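Putative uncharacterized protein (Dictyostelium purpureum, PDB 4R12) is nicastrin, probably an essential subunit of the gamma-secretase complex, which cleaves integral membrane proteins such as Notch receptors within the membrane. Local coordinates at residues 89-101 against 141-155. Residues are numbered along the deposited sequence; the frame is centred on the assembly and turned at random.
Sequences SKIEGIIVLTDTK and FPIFAIDNQTSVAIR. With NAG (2-acetamido-2-deoxy-beta-D-glucopyranose), chain D.
Backbone N and O of Ile94 and Val96 hydrogen-bond to Pro142 O, Phe144 N and O and, weakly, Ile146 N, pairing strands 90-96 and 143-146 in parallel. Beta-branched Ile94, Ile143 and Val96, suited to extended backbone, pack on one sheet face with small Ala145. Ile94 CD1 also meets Phe141 CE1 at 3.5 Å, and Ile91 CG2 and Gly93 CA lie against the same ring. On the other face, Ile95 CG2 touches Ile146 CD1 at 3.5 Å, the side chains crossing at a slant in a closely packed apolar layer. Leu97 CD2 continues this layer, meeting Ile146 CD1.

Past the paired residues, hydroxyls tie the loop to the end of strand 143-146 and to the first turn of the helix. Thr98 OG1 lies between its backbone N and carbonyl carbon (chi1 67°) and donates to Ile146 O at 2.6 Å. Ser151 OG accepts from Thr98 N at 2.9 Å, nearly straight, and itself donates to Asp147 O. Asp147 is the N-cap, its OD1 taking N and OG1 of Thr150.

The outer side is polar and more open. Arg155 grips Asp99 side-on, NH2 to OD1 and NE to OD2, each 2.9 Å, the carboxylate and guanidinium planes 44° apart; OD1 lies in the guanidinium plane, while OD2, met through its syn lone pair, is tilted from it. Leu97 CD1 sits over one guanidinium face, toward its rim. An alanine in place of Arg155 would remove both bonds and is likely to leave the Asp99 carboxylate without its charge mate. Beyond it, the N-linked sugar on Asn148 donates from N2 to Asp99 O.

Within the small lobe, strand 90-96 runs between parallel strands 67-72 and 143-146; Asp73, just past strand 67-72, gives Arg155 a second salt bridge.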
loop_
_atom_site.group_PDB
_atom_site.type_symbol
_atom_site.label_atom_id
_atom_site.label_comp_id
_atom_site.label_asym_id
_atom_site.label_seq_id
_atom_site.Cartn_x
_atom_site.Cartn_y
_atom_site.Cartn_z
ATOM N N SER A 89 19.564 -21.519 25.416
ATOM C CA SER A 89 18.291 -21.036 25.845
ATOM C C SER A 89 17.547 -20.928 24.551
ATOM O O SER A 89 18.153 -20.952 23.496
ATOM C CB SER A 89 18.474 -19.669 26.473
ATOM O OG SER A 89 19.137 -19.765 27.711
ATOM N N LYS A 90 16.241 -20.854 24.616
ATOM C CA LYS A 90 15.469 -20.754 23.407
ATOM C C LYS A 90 14.856 -19.387 23.409
ATOM O O LYS A 90 14.412 -18.915 24.435
ATOM C CB LYS A 90 14.431 -21.854 23.330
ATOM C CG LYS A 90 14.047 -22.254 21.924
ATOM C CD LYS A 90 12.554 -22.535 21.839
ATOM C CE LYS A 90 12.248 -23.785 21.031
ATOM N NZ LYS A 90 12.247 -23.620 19.545
ATOM N N ILE A 91 14.889 -18.751 22.253
ATOM C CA ILE A 91 14.348 -17.424 22.093
ATOM C C ILE A 91 12.857 -17.540 21.988
ATOM O O ILE A 91 12.379 -18.290 21.225
ATOM C CB ILE A 91 14.905 -16.783 20.830
ATOM C CG1 ILE A 91 14.299 -15.421 20.624
ATOM C CG2 ILE A 91 14.632 -17.666 19.642
ATOM C CD1 ILE A 91 15.167 -14.566 19.755
ATOM N N GLU A 92 12.140 -16.796 22.784
ATOM C CA GLU A 92 10.683 -16.936 22.854
ATOM C C GLU A 92 9.951 -15.785 22.159
ATOM O O GLU A 92 8.737 -15.823 21.965
ATOM C CB GLU A 92 10.235 -17.046 24.310
ATOM C CG GLU A 92 10.722 -18.315 24.999
ATOM C CD GLU A 92 10.114 -19.581 24.410
ATOM O OE1 GLU A 92 9.109 -19.478 23.675
ATOM O OE2 GLU A 92 10.642 -20.688 24.688
ATOM N N GLY A 93 10.691 -14.764 21.772
ATOM C CA GLY A 93 10.063 -13.649 21.097
ATOM C C GLY A 93 11.029 -12.509 20.934
ATOM O O GLY A 93 12.091 -12.497 21.553
ATOM N N ILE A 94 10.659 -11.549 20.095
ATOM C CA ILE A 94 11.475 -10.362 19.886
ATOM C C ILE A 94 10.607 -9.112 19.958
ATOM O O ILE A 94 9.481 -9.095 19.453
ATOM C CB ILE A 94 12.211 -10.420 18.527
ATOM C CG1 ILE A 94 13.276 -11.516 18.555
ATOM C CG2 ILE A 94 12.863 -9.082 18.179
ATOM C CD1 ILE A 94 13.880 -11.799 17.201
ATOM N N ILE A 95 11.130 -8.081 20.617
ATOM C CA ILE A 95 10.524 -6.757 20.599
ATOM C C ILE A 95 11.472 -5.810 19.888
ATOM O O ILE A 95 12.648 -5.706 20.251
ATOM C CB ILE A 95 10.239 -6.230 22.009
ATOM C CG1 ILE A 95 9.288 -7.175 22.740
ATOM C CG2 ILE A 95 9.672 -4.818 21.946
ATOM C CD1 ILE A 95 9.052 -6.807 24.200
ATOM N N VAL A 96 10.965 -5.137 18.863
ATOM C CA VAL A 96 11.781 -4.196 18.105
ATOM C C VAL A 96 11.441 -2.772 18.527
ATOM O O VAL A 96 10.281 -2.344 18.480
ATOM C CB VAL A 96 11.591 -4.367 16.576
ATOM C CG1 VAL A 96 12.390 -3.297 15.806
ATOM C CG2 VAL A 96 12.005 -5.790 16.147
ATOM N N LEU A 97 12.469 -2.046 18.948
ATOM C CA LEU A 97 12.315 -0.686 19.437
ATOM C C LEU A 97 12.255 0.301 18.272
ATOM O O LEU A 97 12.968 0.146 17.280
ATOM C CB LEU A 97 13.480 -0.335 20.375
ATOM C CG LEU A 97 13.720 -1.293 21.554
ATOM C CD1 LEU A 97 15.065 -0.993 22.193
ATOM C CD2 LEU A 97 12.605 -1.192 22.585
ATOM N N THR A 98 11.401 1.307 18.392
ATOM C CA THR A 98 11.304 2.327 17.355
ATOM C C THR A 98 11.587 3.726 17.895
ATOM O O THR A 98 11.196 4.703 17.256
ATOM C CB THR A 98 9.909 2.339 16.700
ATOM O OG1 THR A 98 8.937 2.766 17.667
ATOM C CG2 THR A 98 9.539 0.946 16.196
ATOM N N ASP A 99 12.246 3.826 19.056
ATOM C CA ASP A 99 12.602 5.144 19.600
ATOM C C ASP A 99 13.835 5.718 18.893
ATOM O O ASP A 99 14.100 6.919 18.966
ATOM C CB ASP A 99 12.830 5.091 21.122
ATOM C CG ASP A 99 13.816 4.009 21.551
ATOM O OD1 ASP A 99 13.948 2.974 20.855
ATOM O OD2 ASP A 99 14.453 4.195 22.616
ATOM N N THR A 100 14.574 4.851 18.208
ATOM C CA THR A 100 15.630 5.265 17.285
ATOM C C THR A 100 15.379 4.636 15.912
ATOM O O THR A 100 14.639 3.658 15.800
ATOM C CB THR A 100 17.020 4.846 17.765
ATOM O OG1 THR A 100 17.089 3.415 17.827
ATOM C CG2 THR A 100 17.338 5.442 19.140
ATOM N N LYS A 101 15.995 5.203 14.878
ATOM C CA LYS A 101 15.870 4.712 13.505
ATOM C C LYS A 101 17.118 3.948 13.103
ATOM O O LYS A 101 18.131 4.021 13.791
ATOM C CB LYS A 101 15.674 5.870 12.523
ATOM C CG LYS A 101 14.322 6.564 12.570
ATOM C CD LYS A 101 14.355 7.755 11.601
ATOM C CE LYS A 101 13.040 8.523 11.590
ATOM N NZ LYS A 101 12.078 7.906 10.649
ATOM N N PHE A 141 8.274 -17.857 16.469
ATOM C CA PHE A 141 8.090 -17.082 17.689
ATOM C C PHE A 141 7.546 -15.719 17.293
ATOM O O PHE A 141 7.745 -15.293 16.153
ATOM C CB PHE A 141 9.410 -16.942 18.467
ATOM C CG PHE A 141 10.562 -16.416 17.644
ATOM C CD1 PHE A 141 10.696 -15.054 17.383
ATOM C CD2 PHE A 141 11.528 -17.280 17.147
ATOM C CE1 PHE A 141 11.761 -14.582 16.629
ATOM C CE2 PHE A 141 12.598 -16.807 16.402
ATOM C CZ PHE A 141 12.714 -15.460 16.143
ATOM N N PRO A 142 6.864 -15.029 18.218
ATOM C CA PRO A 142 6.278 -13.743 17.828
ATOM C C PRO A 142 7.303 -12.609 17.800
ATOM O O PRO A 142 8.288 -12.612 18.555
ATOM C CB PRO A 142 5.226 -13.505 18.908
ATOM C CG PRO A 142 5.790 -14.191 20.116
ATOM C CD PRO A 142 6.523 -15.395 19.604
ATOM N N ILE A 143 7.072 -11.651 16.909
ATOM C CA ILE A 143 7.869 -10.442 16.859
ATOM C C ILE A 143 6.918 -9.240 16.874
ATOM O O ILE A 143 5.986 -9.165 16.065
ATOM C CB ILE A 143 8.789 -10.390 15.602
ATOM C CG1 ILE A 143 9.590 -11.693 15.472
ATOM C CG2 ILE A 143 9.738 -9.195 15.672
ATOM C CD1 ILE A 143 10.597 -11.698 14.310
ATOM N N PHE A 144 7.125 -8.339 17.830
ATOM C CA PHE A 144 6.371 -7.080 17.892
ATOM C C PHE A 144 7.288 -5.877 17.767
ATOM O O PHE A 144 8.366 -5.845 18.375
ATOM C CB PHE A 144 5.617 -6.924 19.224
ATOM C CG PHE A 144 4.412 -7.814 19.391
ATOM C CD1 PHE A 144 4.480 -9.170 19.160
ATOM C CD2 PHE A 144 3.224 -7.290 19.871
ATOM C CE1 PHE A 144 3.373 -9.989 19.368
ATOM C CE2 PHE A 144 2.114 -8.105 20.080
ATOM C CZ PHE A 144 2.194 -9.457 19.824
ATOM N N ALA A 145 6.837 -4.859 17.036
ATOM C CA ALA A 145 7.374 -3.528 17.212
ATOM C C ALA A 145 6.478 -2.777 18.201
ATOM O O ALA A 145 5.327 -3.162 18.427
ATOM C CB ALA A 145 7.456 -2.777 15.879
ATOM N N ILE A 146 7.013 -1.714 18.791
ATOM C CA ILE A 146 6.264 -0.902 19.744
ATOM C C ILE A 146 6.529 0.562 19.435
ATOM O O ILE A 146 7.554 0.889 18.834
ATOM C CB ILE A 146 6.647 -1.211 21.208
ATOM C CG1 ILE A 146 8.161 -1.393 21.342
ATOM C CG2 ILE A 146 5.906 -2.464 21.707
ATOM C CD1 ILE A 146 8.625 -1.542 22.766
ATOM N N ASP A 147 5.617 1.443 19.845
ATOM C CA ASP A 147 5.737 2.852 19.478
ATOM C C ASP A 147 6.886 3.530 20.212
ATOM O O ASP A 147 7.587 2.916 21.015
ATOM C CB ASP A 147 4.418 3.609 19.714
ATOM C CG ASP A 147 4.112 3.864 21.195
ATOM O OD1 ASP A 147 4.918 3.539 22.085
ATOM O OD2 ASP A 147 3.039 4.430 21.468
ATOM N N ASN A 148 7.088 4.809 19.935
ATOM C CA ASN A 148 8.244 5.548 20.456
ATOM C C ASN A 148 8.293 5.595 21.968
ATOM O O ASN A 148 9.248 5.183 22.560
ATOM C CB ASN A 148 8.293 6.969 19.896
ATOM C CG ASN A 148 9.626 7.645 20.082
ATOM O OD1 ASN A 148 10.309 7.453 21.039
ATOM N ND2 ASN A 148 9.980 8.452 19.142
ATOM N N GLN A 149 7.248 6.122 22.557
ATOM C CA GLN A 149 7.150 6.248 24.001
ATOM C C GLN A 149 7.354 4.902 24.697
ATOM O O GLN A 149 8.149 4.791 25.629
ATOM C CB GLN A 149 5.792 6.852 24.367
ATOM C CG GLN A 149 5.467 6.846 25.852
ATOM C CD GLN A 149 4.319 7.784 26.196
ATOM O OE1 GLN A 149 4.304 8.944 25.772
ATOM N NE2 GLN A 149 3.347 7.284 26.957
ATOM N N THR A 150 6.653 3.870 24.231
ATOM C CA THR A 150 6.783 2.548 24.837
ATOM C C THR A 150 8.199 1.993 24.667
ATOM O O THR A 150 8.729 1.351 25.566
ATOM C CB THR A 150 5.755 1.556 24.247
ATOM O OG1 THR A 150 4.440 2.120 24.359
ATOM C CG2 THR A 150 5.792 0.225 24.972
ATOM N N SER A 151 8.817 2.253 23.515
ATOM C CA SER A 151 10.176 1.777 23.275
ATOM C C SER A 151 11.150 2.351 24.299
ATOM O O SER A 151 12.001 1.631 24.825
ATOM C CB SER A 151 10.636 2.126 21.853
ATOM O OG SER A 151 10.008 1.282 20.898
ATOM N N VAL A 152 11.014 3.645 24.575
ATOM C CA VAL A 152 11.855 4.302 25.572
ATOM C C VAL A 152 11.778 3.558 26.904
ATOM O O VAL A 152 12.802 3.249 27.522
ATOM C CB VAL A 152 11.448 5.785 25.766
ATOM C CG1 VAL A 152 12.185 6.405 26.963
ATOM C CG2 VAL A 152 11.707 6.577 24.489
ATOM N N ALA A 153 10.561 3.236 27.321
ATOM C CA ALA A 153 10.354 2.600 28.613
ATOM C C ALA A 153 10.891 1.162 28.613
ATOM O O ALA A 153 11.546 0.740 29.556
ATOM C CB ALA A 153 8.880 2.634 28.982
ATOM N N ILE A 154 10.647 0.429 27.531
ATOM C CA ILE A 154 11.095 -0.956 27.429
ATOM C C ILE A 154 12.614 -1.065 27.250
ATOM O O ILE A 154 13.236 -2.026 27.711
ATOM C CB ILE A 154 10.371 -1.675 26.267
ATOM C CG1 ILE A 154 8.879 -1.767 26.581
ATOM C CG2 ILE A 154 10.939 -3.075 26.039
ATOM C CD1 ILE A 154 8.597 -2.499 27.856
ATOM N N ARG A 155 13.211 -0.086 26.579
ATOM C CA ARG A 155 14.669 -0.024 26.482
ATOM C C ARG A 155 15.264 0.167 27.874
ATOM O O ARG A 155 16.296 -0.430 28.200
ATOM C CB ARG A 155 15.131 1.111 25.557
ATOM C CG ARG A 155 16.649 1.135 25.331
ATOM C CD ARG A 155 17.126 2.346 24.511
ATOM N NE ARG A 155 16.612 2.367 23.140
ATOM C CZ ARG A 155 17.305 2.004 22.065
ATOM N NH1 ARG A 155 18.558 1.578 22.184
ATOM N NH2 ARG A 155 16.744 2.070 20.862
HETATM C C1 NAG D . 11.100 9.707 19.213
HETATM C C2 NAG D . 11.899 10.077 17.990
HETATM C C3 NAG D . 12.989 11.054 18.352
HETATM C C4 NAG D . 12.465 12.212 19.191
HETATM C C5 NAG D . 11.640 11.650 20.349
HETATM C C6 NAG D . 10.981 12.683 21.214
HETATM C C7 NAG D . 12.123 8.447 16.268
HETATM C C8 NAG D . 12.940 7.334 15.733
HETATM N N2 NAG D . 12.491 8.909 17.434
HETATM O O3 NAG D . 13.556 11.503 17.139
HETATM O O4 NAG D . 13.590 12.955 19.655
HETATM O O5 NAG D . 10.601 10.901 19.776
HETATM O O6 NAG D . 10.082 13.439 20.426
HETATM O O7 NAG D . 11.180 8.893 15.676
#